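Local atomic coordinates of LacI family sugar-binding transcriptional regulator (Enterococcus faecalis V583, PDB entry 4RK0), a protein that binds ribose in a periplasmic-binding-protein-like domain and probably acts as a LacI-family, DNA-binding regulator of sugar-responsive transcription. Residues K118-Q123 against K145-V150; V130-P133 against N139-Q142; E173-E178 against A200-P205; S209-D214 against V262-R267; G237-T242 against Q258-Q263. All blocks are in the same frame, centred on the assembly; numbering follows the deposited sequence.

Contact 1 spans residues 118 to 150 and brackets contact 2, with which it shares helix 138-150; the two touch through Phe147 CE1 and Val130 CG2, 4.1 Å apart. Contact 3 follows, then contact 4, whose second segment overlaps that of contact 5 on strand 257-265. Contacts 1 to 3 belong to the four-stranded parallel sheet and its connecting helices and loops, whereas contact 5 lies by the seven-stranded mixed sheet, its centre about 36 Å from that of contact 3. Contact 4 brings elements of both sheets together. Contacts 2 and 4, centres about 15 Å apart, both reach ribose; Asp94 and Gln95, which follow strand 90-93 of the seven-stranded sheet, bind it too, consistent with a site in the cleft between the sheets.

Contact 1 of 5, residues K118-Q123 against K145-V150; sequences KHLQEQ and KGFCSV
Leu120 and Phe147 make the apolar part of this meeting between helices 109-122 and 138-150. Leu120 CD1 comes to 4.3 Å from Phe147 CE2, and it approaches at the rim of the ring, near the ring plane. Phe147 reaches this position because its CG is anti to the backbone N (chi1 -171°), which carries the ring from its own helix toward the other. The ring has further aromatic company, its plane turned about 15° from that of Phe183, and Val128 and Val130 of strand 127-132 also pack on it. Val150, with 53 Å² buried, contributes the most area of any residue here, although its side chain comes no closer than 4.7 Å, measured from CG1 to Lys118 NZ.

Polar groups come near each other at the exposed side without bonding. Gln121 extends its amide so that OE1 stands 4.1 Å from Val150 O, and both atoms are acceptors. The one side-chain hydrogen bond within these segments stays inside helix 138-150, where Ser149 OG donates to Gly146 O at 2.6 Å, the donor tilted 19° from the carbonyl plane. Gln114 NE2, from helix 109-122, is also hydrogen-bonded to Ser149 OG and so links the two helices one turn before segment 118-123 begins.

With no hydrogen bond across them and only 162 Å² buried, the two segments themselves probably associate through sparse apolar contact, with the polar link supplied by Gln114 and Ser149.

Contact 2 of 5, residues V130-P133 against N139-Q142; sequences VVMP and NIQQ. With RIB (alpha-D-ribofuranose), chain E.
Asn139 ND2 donates to O1 of the bound ribose at 2.9 Å, and an N-H...O angle of 163° makes this bond nearly straight. Asn139 lies in the first turn of helix 138-150, within the beta-alpha-beta unit formed by strand 127-132, this helix and strand 154-159, so the sugar is met where the helix starts. The amide swings into place with CG set between the backbone N and the carbonyl carbon, chi1 67°. Asp94, Gln95, Arg143, Asn186, Asp214 and Gln231 also hydrogen-bond the ligand.

The next residue faces two ways. Ile140 sends CD1 to within 3.8 Å of ribose O1, while its other branch, CG2, turns to the strand and meets Met132 CE at 4.2 Å. Pro133 adds its CD at 4.3 Å from the same Ile140 CG2, just beyond the strand's end. The Met132 and Ile140 side chains run past each other in opposite directions, and the contact falls between the terminal methyl of Met132 and the branch methyl of Ile140. Leu144 and Leu157 continue the apolar surround of Met132.

Gln141 crosses Met132 at about a right angle, with Met132 CE lying 4.2 Å from both Gln141 OE1 and Gln141 NE2.

Contact 3 of 5, residues E173-E178 against A200-P205; sequences EILKTE and AGKKIP
The backbones of Leu175 and Ala200 stay well apart, 8.9 Å between their CA atoms, and right after Ala200 the chain leaves helix 187-199 through Gly201, whose positive phi of 63° accompanies a Schellman motif. Side chains alone bridge the gap, and Leu175 does most of the work with 53 Å² buried. Its two methyls divide the partners. CD1 meets Ala200 CB at 3.9 Å, a plain apolar contact, and CD2 lies 4.0 Å from Lys202 CG. The same Leu175 CD2 is also 4.1 Å from Lys202 CE, so the leucine rests along the aliphatic stem of the lysine and not against its ammonium group. Lys202 can offer two of its methylenes in this way because its chain folds at the second torsion (chi2 -61°). The two side chains cross obliquely.

On the other segment, the chain turns out of helix 164-175 with Ile174 O gripped twice. Thr177 OG1 donates to it at 2.8 Å, in the carbonyl plane and on a lone pair, and Thr177 N bonds to the same oxygen at 3.0 Å. Thr177 OG1 is in turn hydrogen-bonded to Ser179 N.

The contact is at the surface, joining the closing end of helix 164-175 to the loop between helix 187-199 and strand 209-211. Leu197 of the second helix touches both Leu175 and Lys202, Tyr208 touches Leu175, and Ile174 packs inward on Ile158 of strand 154-159.

Contact 4 of 5, residues S209-D214 against V262-R267; sequences SIIGYD and VQLIER. With RIB (alpha-D-ribofuranose), chain E.
Ile211 CD1 and Leu264 CD1 meet at 3.7 Å, the closest approach between the segments, with the two side chains crossing at about a right angle. The second touch is Tyr213 OH over the branches of Val262, 4.1 Å from CG1, again with the side chains roughly perpendicular. No hydrogen bond links the segments. Although they run nearly antiparallel (163° between the touching parts), facing CA atoms such as those of Ile211 and Glu266 lie 8.9 Å apart, too far for a beta ladder.

Just beyond Tyr213, Asp214 binds ribose: its OD1 accepts from sugar O3 at 2.6 Å, and Gln231 NE2 is bonded to that same carboxylate oxygen. Asp214 OD2 also approaches sugar O5, but so closely that the exact length is doubtful. In a further shell, Arg143, which also hydrogen-bonds the ribose, makes a cation-pi contact with the Tyr213 ring. The guanidinium of Arg267 has Ile265 CG2 over its centre, 3.4 Å above the plane, and a salt bridge to Glu220.

Strand 209-211 is the outermost of the four-stranded sheet, beside 181-184, whereas strand 257-265 belongs to the seven-stranded one; helix 109-122 backs both, with Ala116 against Ile211 and His119 against Leu264.

Contact 5 of 5, residues G237-T242 against Q258-Q263; sequences GQTTAT and QTLPVQ
Thr239 of helix 233-249 buries 53 Å² here, more than Leu260 and Gln258 of strand 257-265, which give 24 and 23 Å² respectively. Its methyl makes the main touch: Thr239 CG2 lies 4.0 Å from Gln258 OE1 and equally 4.0 Å from Gln258 NE2, so neither end of the amide is preferred. The threonine and glutamine approach from opposite directions, and Gln258 gets there on a chain that is extended beyond CG. With chi1 at -54°, Thr239 holds CG2 anti to its own backbone N, and this branch is the one presented to the amide.

The hydroxyl takes a different course. Thr239 OG1 stands 4.2 Å from Leu260 CD1, but its polar need is met by a hydrogen bond with Gln235 O, one turn back along the helix. Thr242 repeats that habit: its OG1 donates to Gln238 O at 2.7 Å from 39° above the carbonyl plane, while Thr242 N bonds to the same oxygen from the opposite face at 2.9 Å. These threonine hydroxyls thus bond back to their own helix, consistent with the lack of any hydrogen bond across the contact.

Backbone bonds join Gln258 and Leu260 to strand 103-107, and Thr240 packs on Val105 of that strand. A helix laid by side-chain contacts against the seven-stranded sheet is the layered alpha/beta arrangement of periplasmic-binding-protein-like domains.

Contact 1 of 5, residues K118-Q123 against K145-V150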
# COMPACT_ATOMS: atom_id res chain seq x y z
N LYS A 118 -25.89 3.06 -12.64
CA LYS A 118 -26.24 3.38 -14.01
C LYS A 118 -25.53 2.42 -14.90
O LYS A 118 -26.06 1.96 -15.88
CB LYS A 118 -25.81 4.79 -14.43
CG LYS A 118 -26.75 5.92 -14.04
CD LYS A 118 -26.31 7.21 -14.75
CE LYS A 118 -26.90 8.45 -14.11
NZ LYS A 118 -28.39 8.39 -14.07
N HIS A 119 -24.29 2.13 -14.55
CA HIS A 119 -23.55 1.18 -15.34
C HIS A 119 -24.17 -0.21 -15.36
O HIS A 119 -24.30 -0.81 -16.43
CB HIS A 119 -22.13 1.10 -14.82
CG HIS A 119 -21.31 0.17 -15.62
ND1 HIS A 119 -20.96 0.43 -16.92
CD2 HIS A 119 -20.83 -1.07 -15.33
CE1 HIS A 119 -20.26 -0.59 -17.39
NE2 HIS A 119 -20.19 -1.51 -16.45
N LEU A 120 -24.53 -0.73 -14.18
CA LEU A 120 -25.12 -2.09 -14.13
C LEU A 120 -26.47 -2.12 -14.84
O LEU A 120 -26.81 -3.11 -15.50
CB LEU A 120 -25.26 -2.62 -12.70
CG LEU A 120 -23.93 -2.96 -11.98
CD1 LEU A 120 -24.15 -3.34 -10.53
CD2 LEU A 120 -23.18 -4.06 -12.73
N GLN A 121 -27.22 -1.04 -14.74
CA GLN A 121 -28.46 -0.91 -15.55
C GLN A 121 -28.19 -0.93 -17.07
O GLN A 121 -28.90 -1.62 -17.81
CB GLN A 121 -29.20 0.38 -15.14
CG GLN A 121 -30.69 0.46 -15.43
CD GLN A 121 -31.30 1.77 -14.94
OE1 GLN A 121 -30.70 2.48 -14.12
NE2 GLN A 121 -32.48 2.10 -15.43
N GLU A 122 -27.24 -0.12 -17.55
CA GLU A 122 -26.82 -0.18 -18.95
C GLU A 122 -26.43 -1.60 -19.42
O GLU A 122 -26.73 -2.00 -20.53
CB GLU A 122 -25.67 0.79 -19.21
CG GLU A 122 -25.35 1.01 -20.67
CD GLU A 122 -23.94 1.52 -20.88
OE1 GLU A 122 -23.80 2.65 -21.38
OE2 GLU A 122 -22.98 0.78 -20.55
N GLN A 123 -25.83 -2.38 -18.54
CA GLN A 123 -25.51 -3.78 -18.81
C GLN A 123 -26.68 -4.72 -18.51
O GLN A 123 -26.53 -5.94 -18.54
CB GLN A 123 -24.29 -4.18 -18.00
CG GLN A 123 -23.03 -3.35 -18.27
CD GLN A 123 -22.37 -3.66 -19.60
OE1 GLN A 123 -23.00 -3.66 -20.66
NE2 GLN A 123 -21.09 -3.93 -19.55
N LYS A 145 -26.52 4.73 -0.69
CA LYS A 145 -27.65 5.70 -0.83
C LYS A 145 -27.74 6.22 -2.26
O LYS A 145 -28.81 6.24 -2.86
CB LYS A 145 -27.47 6.86 0.15
CG LYS A 145 -28.73 7.71 0.36
CD LYS A 145 -28.93 8.06 1.83
CE LYS A 145 -29.75 9.33 2.00
NZ LYS A 145 -28.93 10.54 1.69
N GLY A 146 -26.61 6.60 -2.84
CA GLY A 146 -26.64 7.05 -4.24
C GLY A 146 -27.03 5.93 -5.18
O GLY A 146 -27.80 6.13 -6.14
N PHE A 147 -26.51 4.73 -4.92
CA PHE A 147 -26.87 3.57 -5.71
C PHE A 147 -28.39 3.36 -5.72
O PHE A 147 -29.01 3.20 -6.78
CB PHE A 147 -26.13 2.35 -5.18
CG PHE A 147 -26.26 1.14 -6.02
CD1 PHE A 147 -27.34 0.27 -5.86
CD2 PHE A 147 -25.30 0.84 -7.00
CE1 PHE A 147 -27.46 -0.84 -6.65
CE2 PHE A 147 -25.41 -0.29 -7.78
CZ PHE A 147 -26.50 -1.14 -7.61
N CYS A 148 -29.01 3.39 -4.55
CA CYS A 148 -30.46 3.12 -4.45
C CYS A 148 -31.30 4.33 -4.89
O CYS A 148 -32.48 4.20 -5.14
CB CYS A 148 -30.83 2.66 -3.05
SG CYS A 148 -29.95 1.12 -2.63
N SER A 149 -30.68 5.50 -5.02
CA SER A 149 -31.40 6.68 -5.51
C SER A 149 -31.87 6.54 -6.97
O SER A 149 -32.84 7.19 -7.38
CB SER A 149 -30.57 7.95 -5.35
OG SER A 149 -29.56 8.05 -6.34
N VAL A 150 -31.19 5.68 -7.75
CA VAL A 150 -31.49 5.51 -9.17
C VAL A 150 -31.78 4.08 -9.61
O VAL A 150 -32.38 3.89 -10.66
CB VAL A 150 -30.35 6.03 -10.07
CG1 VAL A 150 -30.16 7.52 -9.85
CG2 VAL A 150 -29.06 5.25 -9.84

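Contact 2 of 5, residues V130-P133 against N139-Q142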
# COMPACT_ATOMS: atom_id res chain seq x y z
N VAL A 130 -24.95 -5.62 -3.37
CA VAL A 130 -24.00 -4.63 -2.92
C VAL A 130 -23.25 -5.22 -1.75
O VAL A 130 -23.87 -5.69 -0.78
CB VAL A 130 -24.68 -3.31 -2.49
CG1 VAL A 130 -23.62 -2.31 -2.02
CG2 VAL A 130 -25.49 -2.73 -3.62
N VAL A 131 -21.92 -5.24 -1.83
CA VAL A 131 -21.12 -5.86 -0.78
C VAL A 131 -20.42 -4.75 -0.04
O VAL A 131 -19.63 -3.97 -0.64
CB VAL A 131 -20.07 -6.84 -1.36
CG1 VAL A 131 -19.26 -7.48 -0.24
CG2 VAL A 131 -20.71 -7.91 -2.21
N MET A 132 -20.67 -4.68 1.26
CA MET A 132 -20.19 -3.53 2.07
C MET A 132 -20.06 -3.87 3.55
O MET A 132 -20.60 -4.87 3.97
CB MET A 132 -21.15 -2.36 1.86
CG MET A 132 -22.54 -2.49 2.49
SD MET A 132 -23.56 -1.08 1.92
CE MET A 132 -22.78 0.28 2.77
N PRO A 133 -19.36 -3.03 4.34
CA PRO A 133 -19.23 -3.31 5.76
C PRO A 133 -20.47 -2.96 6.53
O PRO A 133 -21.26 -2.15 6.05
CB PRO A 133 -18.05 -2.44 6.22
CG PRO A 133 -18.01 -1.31 5.25
CD PRO A 133 -18.67 -1.78 3.97
N ASN A 139 -19.44 8.30 4.53
CA ASN A 139 -19.03 8.42 3.16
C ASN A 139 -19.33 7.14 2.38
O ASN A 139 -19.84 7.19 1.27
CB ASN A 139 -17.55 8.85 3.07
CG ASN A 139 -16.56 7.78 3.58
OD1 ASN A 139 -16.75 7.15 4.64
ND2 ASN A 139 -15.46 7.63 2.86
N ILE A 140 -19.11 6.00 3.01
CA ILE A 140 -19.36 4.73 2.37
C ILE A 140 -20.85 4.46 2.25
O ILE A 140 -21.31 4.07 1.19
CB ILE A 140 -18.62 3.59 3.09
CG1 ILE A 140 -17.12 3.79 2.85
CG2 ILE A 140 -19.11 2.26 2.56
CD1 ILE A 140 -16.21 3.00 3.75
N GLN A 141 -21.60 4.79 3.31
CA GLN A 141 -23.03 4.64 3.32
C GLN A 141 -23.63 5.45 2.18
O GLN A 141 -24.52 4.98 1.51
CB GLN A 141 -23.65 5.08 4.67
CG GLN A 141 -25.09 4.58 4.83
CD GLN A 141 -25.20 3.07 5.01
OE1 GLN A 141 -26.02 2.40 4.38
NE2 GLN A 141 -24.37 2.53 5.88
N GLN A 142 -23.12 6.66 1.97
CA GLN A 142 -23.58 7.46 0.82
C GLN A 142 -23.48 6.77 -0.55
O GLN A 142 -24.24 7.08 -1.46
CB GLN A 142 -22.85 8.80 0.78
CG GLN A 142 -23.18 9.72 1.94
CD GLN A 142 -24.61 10.24 1.89
OE1 GLN A 142 -25.48 9.82 2.65
NE2 GLN A 142 -24.86 11.18 0.99
O5 RIB E . -10.95 1.89 -0.28
C5 RIB E . -10.88 2.38 1.05
C4 RIB E . -12.18 3.02 1.29
O4 RIB E . -12.37 3.47 2.66
C3 RIB E . -12.02 4.11 0.25
O3 RIB E . -13.10 3.84 -0.65
C2 RIB E . -12.08 5.36 1.14
O2 RIB E . -12.96 6.33 0.62
C1 RIB E . -12.34 4.90 2.58
O1 RIB E . -13.43 5.59 3.17

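Contact 3 of 5, residues E173-E178 against A200-P205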
# COMPACT_ATOMS: atom_id res chain seq x y z
N GLU A 173 -21.93 -16.76 0.25
CA GLU A 173 -23.29 -16.27 0.30
C GLU A 173 -23.75 -15.82 -1.09
O GLU A 173 -24.87 -16.11 -1.51
CB GLU A 173 -23.43 -15.17 1.35
CG GLU A 173 -24.06 -15.62 2.67
CD GLU A 173 -25.57 -15.55 2.65
OE1 GLU A 173 -26.11 -14.46 2.33
OE2 GLU A 173 -26.23 -16.58 2.94
N ILE A 174 -22.89 -15.14 -1.82
CA ILE A 174 -23.27 -14.70 -3.18
C ILE A 174 -23.67 -15.85 -4.09
O ILE A 174 -24.61 -15.76 -4.89
CB ILE A 174 -22.13 -13.92 -3.83
CG1 ILE A 174 -21.88 -12.62 -3.06
CG2 ILE A 174 -22.43 -13.62 -5.28
CD1 ILE A 174 -20.53 -11.99 -3.31
N LEU A 175 -22.93 -16.95 -3.98
CA LEU A 175 -23.20 -18.11 -4.81
C LEU A 175 -24.56 -18.75 -4.54
O LEU A 175 -25.08 -19.46 -5.40
CB LEU A 175 -22.08 -19.12 -4.64
CG LEU A 175 -20.71 -18.66 -5.14
CD1 LEU A 175 -19.73 -19.77 -4.81
CD2 LEU A 175 -20.70 -18.31 -6.63
N LYS A 176 -25.15 -18.49 -3.38
CA LYS A 176 -26.50 -18.96 -3.06
C LYS A 176 -27.60 -18.10 -3.67
O LYS A 176 -28.75 -18.49 -3.63
CB LYS A 176 -26.69 -19.03 -1.54
CG LYS A 176 -25.97 -20.18 -0.87
CD LYS A 176 -26.20 -20.14 0.64
CE LYS A 176 -25.70 -21.39 1.33
NZ LYS A 176 -24.22 -21.45 1.37
N THR A 177 -27.27 -16.94 -4.25
CA THR A 177 -28.28 -15.97 -4.72
C THR A 177 -28.49 -16.12 -6.22
O THR A 177 -27.73 -16.81 -6.88
CB THR A 177 -27.85 -14.50 -4.47
OG1 THR A 177 -26.81 -14.14 -5.41
CG2 THR A 177 -27.32 -14.27 -3.07
N GLU A 178 -29.51 -15.42 -6.74
CA GLU A 178 -29.81 -15.34 -8.17
C GLU A 178 -29.20 -14.11 -8.86
O GLU A 178 -29.49 -13.83 -10.04
CB GLU A 178 -31.34 -15.26 -8.37
CG GLU A 178 -32.10 -16.50 -7.95
CD GLU A 178 -32.46 -17.37 -9.13
OE1 GLU A 178 -33.66 -17.65 -9.33
OE2 GLU A 178 -31.54 -17.75 -9.88
N ALA A 200 -14.16 -20.93 -6.97
CA ALA A 200 -15.39 -21.60 -7.29
C ALA A 200 -15.54 -21.88 -8.77
O ALA A 200 -16.61 -22.30 -9.19
CB ALA A 200 -16.56 -20.77 -6.78
N GLY A 201 -14.54 -21.57 -9.58
CA GLY A 201 -14.63 -21.73 -11.04
C GLY A 201 -15.70 -20.87 -11.71
O GLY A 201 -16.26 -21.25 -12.73
N LYS A 202 -15.98 -19.70 -11.14
CA LYS A 202 -16.95 -18.79 -11.73
C LYS A 202 -16.19 -17.72 -12.48
O LYS A 202 -15.15 -17.25 -12.03
CB LYS A 202 -17.87 -18.20 -10.66
CG LYS A 202 -18.54 -19.24 -9.81
CD LYS A 202 -19.42 -20.18 -10.61
CE LYS A 202 -20.17 -21.09 -9.65
NZ LYS A 202 -20.99 -22.11 -10.36
N LYS A 203 -16.68 -17.38 -13.65
CA LYS A 203 -16.02 -16.45 -14.52
C LYS A 203 -16.54 -15.00 -14.35
O LYS A 203 -17.70 -14.79 -14.07
CB LYS A 203 -16.21 -16.87 -15.96
CG LYS A 203 -15.47 -18.14 -16.38
CD LYS A 203 -15.61 -18.34 -17.89
CE LYS A 203 -14.98 -19.63 -18.39
NZ LYS A 203 -15.96 -20.74 -18.43
N ILE A 204 -15.64 -14.06 -14.55
CA ILE A 204 -15.96 -12.64 -14.59
C ILE A 204 -15.50 -12.12 -15.96
O ILE A 204 -14.31 -12.19 -16.26
CB ILE A 204 -15.20 -11.89 -13.48
CG1 ILE A 204 -15.57 -12.40 -12.10
CG2 ILE A 204 -15.37 -10.37 -13.63
CD1 ILE A 204 -14.48 -12.18 -11.06
N PRO A 205 -16.39 -11.56 -16.78
CA PRO A 205 -17.79 -11.19 -16.43
C PRO A 205 -18.82 -12.20 -16.90
O PRO A 205 -20.02 -11.92 -16.79
CB PRO A 205 -17.97 -9.89 -17.21
CG PRO A 205 -17.16 -10.10 -18.45
CD PRO A 205 -15.95 -10.86 -18.00

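Contact 4 of 5, residues S209-D214 against V262-R267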
# COMPACT_ATOMS: atom_id res chain seq x y z
N SER A 209 -20.81 -9.98 -13.24
CA SER A 209 -20.33 -8.65 -13.56
C SER A 209 -20.04 -8.01 -12.24
O SER A 209 -20.88 -8.08 -11.32
CB SER A 209 -21.42 -7.86 -14.32
OG SER A 209 -21.49 -8.22 -15.69
N ILE A 210 -18.86 -7.41 -12.13
CA ILE A 210 -18.45 -6.72 -10.94
C ILE A 210 -17.97 -5.31 -11.24
O ILE A 210 -17.16 -5.10 -12.14
CB ILE A 210 -17.28 -7.45 -10.23
CG1 ILE A 210 -17.72 -8.90 -9.93
CG2 ILE A 210 -16.83 -6.71 -8.99
CD1 ILE A 210 -16.68 -9.78 -9.27
N ILE A 211 -18.42 -4.38 -10.40
CA ILE A 211 -17.92 -3.00 -10.40
C ILE A 211 -17.45 -2.66 -8.99
O ILE A 211 -18.16 -2.91 -7.99
CB ILE A 211 -18.98 -1.96 -10.87
CG1 ILE A 211 -18.41 -0.53 -10.83
CG2 ILE A 211 -20.24 -2.02 -10.01
CD1 ILE A 211 -19.18 0.43 -11.73
N GLY A 212 -16.25 -2.08 -8.94
CA GLY A 212 -15.60 -1.68 -7.74
C GLY A 212 -15.75 -0.21 -7.38
O GLY A 212 -16.57 0.49 -7.95
N TYR A 213 -14.93 0.24 -6.43
CA TYR A 213 -14.86 1.63 -6.08
C TYR A 213 -13.45 2.04 -5.59
O TYR A 213 -12.89 1.43 -4.68
CB TYR A 213 -15.92 1.93 -5.03
CG TYR A 213 -16.41 3.37 -5.03
CD1 TYR A 213 -15.62 4.40 -4.52
CD2 TYR A 213 -17.68 3.69 -5.50
CE1 TYR A 213 -16.08 5.72 -4.52
CE2 TYR A 213 -18.15 5.01 -5.45
CZ TYR A 213 -17.32 6.02 -4.97
OH TYR A 213 -17.74 7.34 -4.96
N ASP A 214 -12.91 3.07 -6.23
CA ASP A 214 -11.68 3.81 -5.86
C ASP A 214 -10.78 4.06 -7.07
O ASP A 214 -10.17 5.12 -7.19
CB ASP A 214 -10.80 3.15 -4.81
CG ASP A 214 -11.37 3.20 -3.38
OD1 ASP A 214 -12.26 4.03 -3.10
OD2 ASP A 214 -10.83 2.46 -2.52
N VAL A 262 -16.07 12.43 -8.91
CA VAL A 262 -15.67 11.06 -9.23
C VAL A 262 -16.14 10.72 -10.65
O VAL A 262 -17.01 11.41 -11.19
CB VAL A 262 -16.24 10.04 -8.20
CG1 VAL A 262 -15.75 10.37 -6.81
CG2 VAL A 262 -17.75 9.93 -8.24
N GLN A 263 -15.60 9.66 -11.25
CA GLN A 263 -16.10 9.19 -12.57
C GLN A 263 -15.96 7.69 -12.72
O GLN A 263 -15.12 7.05 -12.05
CB GLN A 263 -15.31 9.87 -13.67
CG GLN A 263 -13.89 9.42 -13.73
CD GLN A 263 -13.08 10.24 -14.71
OE1 GLN A 263 -13.55 10.55 -15.80
NE2 GLN A 263 -11.87 10.60 -14.32
N LEU A 264 -16.81 7.14 -13.57
CA LEU A 264 -16.77 5.73 -13.95
C LEU A 264 -15.59 5.46 -14.87
O LEU A 264 -15.33 6.21 -15.81
CB LEU A 264 -18.04 5.37 -14.69
CG LEU A 264 -18.14 3.97 -15.27
CD1 LEU A 264 -18.10 2.94 -14.16
CD2 LEU A 264 -19.42 3.85 -16.09
N ILE A 265 -14.87 4.40 -14.57
CA ILE A 265 -13.78 3.89 -15.41
C ILE A 265 -14.20 2.55 -15.88
O ILE A 265 -14.21 1.62 -15.09
CB ILE A 265 -12.47 3.72 -14.65
CG1 ILE A 265 -12.07 5.01 -13.94
CG2 ILE A 265 -11.34 3.31 -15.62
CD1 ILE A 265 -11.81 6.18 -14.86
N GLU A 266 -14.56 2.43 -17.15
CA GLU A 266 -15.02 1.18 -17.68
C GLU A 266 -13.85 0.36 -18.17
O GLU A 266 -13.05 0.83 -19.00
CB GLU A 266 -16.05 1.41 -18.78
CG GLU A 266 -16.66 0.16 -19.38
CD GLU A 266 -17.93 0.45 -20.18
OE1 GLU A 266 -18.28 1.64 -20.32
OE2 GLU A 266 -18.57 -0.51 -20.67
N ARG A 267 -13.76 -0.86 -17.65
CA ARG A 267 -12.75 -1.81 -18.06
C ARG A 267 -13.43 -3.07 -18.55
O ARG A 267 -14.30 -3.00 -19.46
CB ARG A 267 -11.72 -2.03 -16.94
CG ARG A 267 -10.93 -0.80 -16.65
CD ARG A 267 -9.67 -1.09 -15.84
NE ARG A 267 -8.91 0.13 -15.64
CZ ARG A 267 -8.99 0.91 -14.55
NH1 ARG A 267 -9.84 0.63 -13.57
NH2 ARG A 267 -8.23 2.00 -14.46
O5 RIB E . -10.95 1.89 -0.28
C5 RIB E . -10.88 2.38 1.05
C4 RIB E . -12.18 3.02 1.29
O4 RIB E . -12.37 3.47 2.66
C3 RIB E . -12.02 4.11 0.25
O3 RIB E . -13.10 3.84 -0.65
C2 RIB E . -12.08 5.36 1.14
O2 RIB E . -12.96 6.33 0.62
C1 RIB E . -12.34 4.90 2.58
O1 RIB E . -13.43 5.59 3.17

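Contact 5 of 5, residues G237-T242 against Q258-Q263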
# COMPACT_ATOMS: atom_id res chain seq x y z
N GLY A 237 -5.45 14.22 -1.25
CA GLY A 237 -4.39 14.41 -0.29
C GLY A 237 -3.71 15.77 -0.47
O GLY A 237 -3.41 16.45 0.50
N GLN A 238 -3.46 16.18 -1.71
CA GLN A 238 -2.89 17.50 -1.94
C GLN A 238 -3.80 18.63 -1.43
O GLN A 238 -3.33 19.58 -0.76
CB GLN A 238 -2.58 17.70 -3.42
CG GLN A 238 -1.41 16.84 -3.90
CD GLN A 238 -0.89 17.36 -5.23
OE1 GLN A 238 -1.67 17.66 -6.13
NE2 GLN A 238 0.41 17.50 -5.35
N THR A 239 -5.07 18.56 -1.77
CA THR A 239 -6.02 19.59 -1.42
C THR A 239 -6.21 19.68 0.10
O THR A 239 -6.28 20.77 0.69
CB THR A 239 -7.38 19.33 -2.05
OG1 THR A 239 -7.27 19.15 -3.47
CG2 THR A 239 -8.32 20.50 -1.79
N THR A 240 -6.28 18.52 0.74
CA THR A 240 -6.39 18.44 2.20
C THR A 240 -5.22 19.10 2.93
O THR A 240 -5.43 19.89 3.85
CB THR A 240 -6.57 16.94 2.61
OG1 THR A 240 -7.82 16.45 2.07
CG2 THR A 240 -6.59 16.78 4.08
N ALA A 241 -3.99 18.81 2.51
CA ALA A 241 -2.80 19.41 3.12
C ALA A 241 -2.77 20.90 2.83
O ALA A 241 -2.37 21.70 3.68
CB ALA A 241 -1.53 18.76 2.58
N THR A 242 -3.20 21.27 1.64
CA THR A 242 -3.07 22.66 1.20
C THR A 242 -3.96 23.49 2.07
O THR A 242 -3.54 24.51 2.60
CB THR A 242 -3.41 22.83 -0.28
OG1 THR A 242 -2.44 22.09 -1.06
CG2 THR A 242 -3.32 24.31 -0.71
N GLN A 258 -14.97 21.44 0.61
CA GLN A 258 -15.03 21.15 -0.83
C GLN A 258 -15.37 19.69 -1.11
O GLN A 258 -14.98 18.83 -0.35
CB GLN A 258 -13.67 21.37 -1.47
CG GLN A 258 -12.98 22.67 -1.15
CD GLN A 258 -11.75 22.86 -2.01
OE1 GLN A 258 -11.65 22.29 -3.10
NE2 GLN A 258 -10.81 23.67 -1.53
N THR A 259 -16.07 19.45 -2.20
CA THR A 259 -16.29 18.10 -2.71
C THR A 259 -15.62 17.91 -4.06
O THR A 259 -15.92 18.62 -5.01
CB THR A 259 -17.79 17.86 -2.85
OG1 THR A 259 -18.38 18.03 -1.57
CG2 THR A 259 -18.09 16.44 -3.34
N LEU A 260 -14.74 16.92 -4.16
CA LEU A 260 -14.09 16.56 -5.43
C LEU A 260 -14.94 15.53 -6.17
O LEU A 260 -15.55 14.62 -5.53
CB LEU A 260 -12.66 16.05 -5.19
CG LEU A 260 -11.69 16.95 -4.42
CD1 LEU A 260 -10.31 16.33 -4.40
CD2 LEU A 260 -11.61 18.35 -5.01
N PRO A 261 -14.99 15.64 -7.51
CA PRO A 261 -15.81 14.77 -8.32
C PRO A 261 -15.22 13.36 -8.52
O PRO A 261 -14.06 13.14 -8.25
CB PRO A 261 -15.86 15.50 -9.67
CG PRO A 261 -14.50 16.09 -9.75
CD PRO A 261 -14.20 16.56 -8.35
N VAL A 262 -16.07 12.43 -8.91
CA VAL A 262 -15.67 11.06 -9.23
C VAL A 262 -16.14 10.72 -10.65
O VAL A 262 -17.01 11.41 -11.19
CB VAL A 262 -16.24 10.04 -8.20
CG1 VAL A 262 -15.75 10.37 -6.81
CG2 VAL A 262 -17.75 9.93 -8.24
N GLN A 263 -15.60 9.66 -11.25
CA GLN A 263 -16.10 9.19 -12.57
C GLN A 263 -15.96 7.69 -12.72
O GLN A 263 -15.12 7.05 -12.05
CB GLN A 263 -15.31 9.87 -13.67
CG GLN A 263 -13.89 9.42 -13.73
CD GLN A 263 -13.08 10.24 -14.71
OE1 GLN A 263 -13.55 10.55 -15.80
NE2 GLN A 263 -11.87 10.60 -14.32